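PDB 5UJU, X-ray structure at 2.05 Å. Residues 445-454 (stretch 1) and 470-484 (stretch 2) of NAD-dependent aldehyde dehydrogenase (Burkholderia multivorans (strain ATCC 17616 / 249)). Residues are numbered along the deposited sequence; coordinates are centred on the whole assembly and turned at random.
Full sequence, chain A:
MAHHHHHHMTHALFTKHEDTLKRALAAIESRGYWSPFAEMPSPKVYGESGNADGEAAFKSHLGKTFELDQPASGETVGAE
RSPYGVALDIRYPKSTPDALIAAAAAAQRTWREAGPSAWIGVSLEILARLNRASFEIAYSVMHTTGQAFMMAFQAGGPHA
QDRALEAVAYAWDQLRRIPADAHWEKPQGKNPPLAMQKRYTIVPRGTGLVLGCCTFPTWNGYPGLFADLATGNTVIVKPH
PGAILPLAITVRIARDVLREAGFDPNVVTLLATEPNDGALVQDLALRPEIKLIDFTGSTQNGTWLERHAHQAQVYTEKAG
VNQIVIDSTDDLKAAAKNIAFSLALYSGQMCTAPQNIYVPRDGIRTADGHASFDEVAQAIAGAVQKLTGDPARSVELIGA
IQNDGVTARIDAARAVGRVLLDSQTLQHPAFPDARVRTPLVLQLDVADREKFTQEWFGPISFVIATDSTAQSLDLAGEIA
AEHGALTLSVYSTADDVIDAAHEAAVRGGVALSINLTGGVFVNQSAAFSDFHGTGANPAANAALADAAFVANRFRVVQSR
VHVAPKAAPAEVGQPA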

# COMPACT_ATOMS: atom_id res chain seq x y z
N ASP A 445 11.28 4.13 38.84
CA ASP A 445 12.34 5.04 38.45
C ASP A 445 12.70 4.75 37.00
O ASP A 445 12.42 3.66 36.49
CB ASP A 445 13.57 4.89 39.34
CG ASP A 445 14.67 5.89 39.00
OD1 ASP A 445 14.56 7.06 39.41
OD2 ASP A 445 15.63 5.49 38.31
N VAL A 446 13.31 5.73 36.34
CA VAL A 446 13.71 5.57 34.94
C VAL A 446 14.66 4.38 34.76
O VAL A 446 14.72 3.80 33.67
CB VAL A 446 14.34 6.89 34.42
CG1 VAL A 446 15.63 7.20 35.13
CG2 VAL A 446 14.52 6.84 32.92
N ALA A 447 15.37 3.99 35.81
CA ALA A 447 16.23 2.81 35.76
C ALA A 447 15.45 1.51 35.59
O ALA A 447 16.03 0.49 35.21
CB ALA A 447 17.09 2.73 37.03
N ASP A 448 14.14 1.51 35.86
CA ASP A 448 13.31 0.32 35.74
C ASP A 448 12.79 0.11 34.32
O ASP A 448 11.66 -0.38 34.13
CB ASP A 448 12.17 0.38 36.75
CG ASP A 448 12.69 0.60 38.18
OD1 ASP A 448 13.65 -0.11 38.53
OD2 ASP A 448 12.17 1.46 38.92
N ARG A 449 13.60 0.47 33.31
CA ARG A 449 13.19 0.39 31.91
C ARG A 449 12.68 -0.99 31.51
O ARG A 449 11.69 -1.10 30.77
CB ARG A 449 14.37 0.71 30.99
CG ARG A 449 14.37 2.05 30.34
CD ARG A 449 15.60 2.18 29.45
NE ARG A 449 15.24 1.86 28.06
CZ ARG A 449 15.45 2.67 27.03
NH1 ARG A 449 15.06 2.31 25.81
NH2 ARG A 449 16.07 3.83 27.21
N GLU A 450 13.34 -2.04 31.98
CA GLU A 450 12.99 -3.40 31.57
C GLU A 450 11.54 -3.71 31.92
O GLU A 450 10.92 -4.56 31.26
CB GLU A 450 13.93 -4.42 32.21
N LYS A 451 11.00 -3.05 32.94
CA LYS A 451 9.63 -3.30 33.36
C LYS A 451 8.62 -2.46 32.59
O LYS A 451 7.58 -2.99 32.18
CB LYS A 451 9.48 -3.03 34.86
CG LYS A 451 10.48 -3.76 35.77
CD LYS A 451 10.14 -5.25 35.81
CE LYS A 451 11.13 -6.09 36.60
NZ LYS A 451 10.99 -7.54 36.28
N PHE A 452 8.90 -1.19 32.33
CA PHE A 452 7.85 -0.36 31.76
C PHE A 452 7.90 -0.24 30.25
O PHE A 452 7.06 0.46 29.67
CB PHE A 452 7.82 1.04 32.42
CG PHE A 452 9.10 1.86 32.29
CD1 PHE A 452 9.87 2.14 33.42
CD2 PHE A 452 9.48 2.42 31.08
CE1 PHE A 452 11.03 2.91 33.34
CE2 PHE A 452 10.64 3.19 30.98
CZ PHE A 452 11.41 3.44 32.11
N THR A 453 8.85 -0.91 29.58
CA THR A 453 8.77 -1.07 28.13
C THR A 453 8.04 -2.35 27.74
O THR A 453 7.92 -2.64 26.55
CB THR A 453 10.16 -1.09 27.47
OG1 THR A 453 10.94 -2.16 28.02
CG2 THR A 453 10.90 0.24 27.68
N GLN A 454 7.53 -3.10 28.71
CA GLN A 454 6.67 -4.22 28.41
C GLN A 454 5.23 -3.73 28.38
O GLN A 454 4.89 -2.70 28.97
CB GLN A 454 6.78 -5.34 29.44
CG GLN A 454 8.17 -5.79 29.81
CD GLN A 454 8.13 -6.70 31.01
OE1 GLN A 454 7.21 -7.50 31.16
NE2 GLN A 454 9.11 -6.56 31.89
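Stretch 2, residues 470-484: AQSLDLAGEIAAEHG

Stretch 2 is a helix from Ala470 to His483 that begins earlier in the chain. Its phi/psi values stay helical and its backbone is bonded i to i+4, for example Leu475 N to Gln471 O at 2.8 Å and His483 N to Ile479 O at 2.7 Å. At Gly484 phi turns positive (90°) and the chain leaves the helix. At these angles a CB would be jammed against the carbonyl O of His483, which calls for glycine.

Stretch 1 is mostly loop or turn, with a short helix from Arg449 to Phe452. The two stretches run in the same general sense. Val446 CA lies 8.8 Å from Ser472 CA, and further along Thr453 CA lies 7.0 Å from Ile479 CA. Together they bury 428 Å², summed over both sides. Gln471, Leu475, Glu478, Ile479, Glu482 and His483 form the contacting side of the helix, and each points its CA-to-CB bond toward stretch 1.

Arg449 covers the most surface in the contact, 81 Å². Its CA-to-CB bond points sideways, but the long side chain brings the guanidinium to the helix. Arg449 NH1 forms a salt bridge with Glu478 OE2 at 2.6 Å, a hydrogen bond with an N-H...acceptor angle of 153°. Arg449 NH2 adds a weak bond to Glu478 OE2 at 3.3 Å. Glu478 OE2 lies at the edge of the guanidinium, near its plane, where the N-H bonds point. Leu475 CD1 packs over one face, 3.2 Å from Arg449 NH2. Glu482 OE1 is 4.4 Å from Arg449 NH1, beyond a salt bridge but of favourable charge. Water 1 accepts a hydrogen bond from Arg449 NH1 at 2.9 Å and is also bonded to His483 NE2 at 2.9 Å, so it links the two side chains.

The CA-to-CB bond of Thr453 (64 Å² covered) points toward the helix, and its contacts are with Ile479 and His483. Its CB sits over one face of the His483 ring, 3.9 Å from the ring centroid and 22° off the normal, a CH-pi contact. Thr453 CG2 also meets Ile479 CD1 at 3.7 Å.

Leu475 (57 Å²) is the apolar centre. Its chi1 is t and chi2 is p. Besides the Arg449 contact, Leu475 CD2 lies 3.6 Å from Val446 CG2 and 4.0 Å from Phe452 CZ. One methyl thus touches two apolar side chains of stretch 1. Val446 itself gives 54 Å², and its CG1 reaches Gln471 OE1 at 3.8 Å. Phe452 is buried, and Ile479 CD1 approaches the edge of its ring, 3.9 Å from Phe452 CE2.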

# COMPACT_ATOMS: atom_id res chain seq x y z
N ALA A 470 13.68 16.73 29.60
CA ALA A 470 14.54 16.36 28.48
C ALA A 470 14.67 14.85 28.37
O ALA A 470 14.49 14.27 27.29
CB ALA A 470 15.92 17.02 28.63
N GLN A 471 14.93 14.18 29.50
CA GLN A 471 15.00 12.72 29.48
C GLN A 471 13.63 12.08 29.22
O GLN A 471 13.54 11.10 28.48
CB GLN A 471 15.58 12.18 30.78
CG GLN A 471 15.72 10.67 30.78
CD GLN A 471 16.39 10.14 32.03
OE1 GLN A 471 15.95 10.40 33.15
NE2 GLN A 471 17.45 9.37 31.84
N SER A 472 12.57 12.61 29.84
CA SER A 472 11.23 12.06 29.59
C SER A 472 10.92 12.03 28.10
O SER A 472 10.43 11.02 27.58
CB SER A 472 10.18 12.89 30.32
OG SER A 472 10.41 12.94 31.71
N LEU A 473 11.22 13.13 27.41
CA LEU A 473 10.85 13.25 26.00
C LEU A 473 11.75 12.39 25.13
O LEU A 473 11.28 11.80 24.15
CB LEU A 473 10.92 14.71 25.57
CG LEU A 473 9.75 15.54 26.08
CD1 LEU A 473 10.01 17.02 25.87
CD2 LEU A 473 8.44 15.09 25.39
N ASP A 474 13.04 12.33 25.45
CA ASP A 474 13.94 11.46 24.70
C ASP A 474 13.52 10.00 24.87
O ASP A 474 13.50 9.23 23.90
CB ASP A 474 15.38 11.67 25.15
CG ASP A 474 16.37 10.82 24.36
OD1 ASP A 474 16.45 11.00 23.13
OD2 ASP A 474 17.04 9.95 24.96
N LEU A 475 13.20 9.62 26.10
CA LEU A 475 12.77 8.26 26.38
C LEU A 475 11.46 7.93 25.67
O LEU A 475 11.32 6.85 25.07
CB LEU A 475 12.64 8.07 27.89
CG LEU A 475 12.54 6.63 28.36
CD1 LEU A 475 13.70 5.84 27.80
CD2 LEU A 475 12.55 6.59 29.88
N ALA A 476 10.49 8.84 25.72
CA ALA A 476 9.17 8.56 25.14
C ALA A 476 9.27 8.36 23.63
O ALA A 476 8.69 7.41 23.09
CB ALA A 476 8.20 9.69 25.47
N GLY A 477 10.00 9.24 22.94
CA GLY A 477 10.18 9.07 21.50
C GLY A 477 10.93 7.80 21.15
O GLY A 477 10.62 7.13 20.16
N GLU A 478 11.94 7.45 21.96
CA GLU A 478 12.69 6.23 21.70
C GLU A 478 11.82 4.99 21.89
O GLU A 478 11.86 4.07 21.07
CB GLU A 478 13.91 6.16 22.62
CG GLU A 478 14.66 4.85 22.55
CD GLU A 478 15.78 4.76 23.59
OE1 GLU A 478 16.26 5.81 24.07
OE2 GLU A 478 16.18 3.62 23.91
N ILE A 479 11.04 4.96 22.97
CA ILE A 479 10.24 3.78 23.28
C ILE A 479 9.12 3.61 22.28
O ILE A 479 8.78 2.49 21.89
CB ILE A 479 9.72 3.87 24.73
CG1 ILE A 479 10.86 3.61 25.71
CG2 ILE A 479 8.55 2.90 24.95
CD1 ILE A 479 10.50 3.85 27.17
N ALA A 480 8.50 4.72 21.85
CA ALA A 480 7.46 4.63 20.83
C ALA A 480 8.01 4.06 19.53
O ALA A 480 7.37 3.22 18.88
CB ALA A 480 6.83 5.99 20.59
N ALA A 481 9.20 4.52 19.11
CA ALA A 481 9.77 4.04 17.86
C ALA A 481 10.21 2.58 17.96
O ALA A 481 10.05 1.82 17.00
CB ALA A 481 10.96 4.92 17.46
N GLU A 482 10.76 2.18 19.10
CA GLU A 482 11.26 0.82 19.23
C GLU A 482 10.15 -0.15 19.60
O GLU A 482 10.06 -1.23 19.01
CB GLU A 482 12.38 0.78 20.28
CG GLU A 482 12.89 -0.64 20.56
CD GLU A 482 14.01 -0.67 21.59
OE1 GLU A 482 14.59 0.40 21.89
OE2 GLU A 482 14.31 -1.77 22.11
N HIS A 483 9.29 0.21 20.53
CA HIS A 483 8.30 -0.75 21.01
C HIS A 483 6.90 -0.50 20.46
O HIS A 483 6.01 -1.33 20.69
CB HIS A 483 8.28 -0.74 22.54
CG HIS A 483 9.60 -1.11 23.15
ND1 HIS A 483 10.05 -2.41 23.22
CD2 HIS A 483 10.58 -0.35 23.68
CE1 HIS A 483 11.24 -2.44 23.79
NE2 HIS A 483 11.59 -1.19 24.08
N GLY A 484 6.69 0.59 19.73
CA GLY A 484 5.37 0.91 19.22
C GLY A 484 4.57 1.76 20.19
O GLY A 484 4.85 1.81 21.40
O HOH W 1 13.75 -0.27 25.84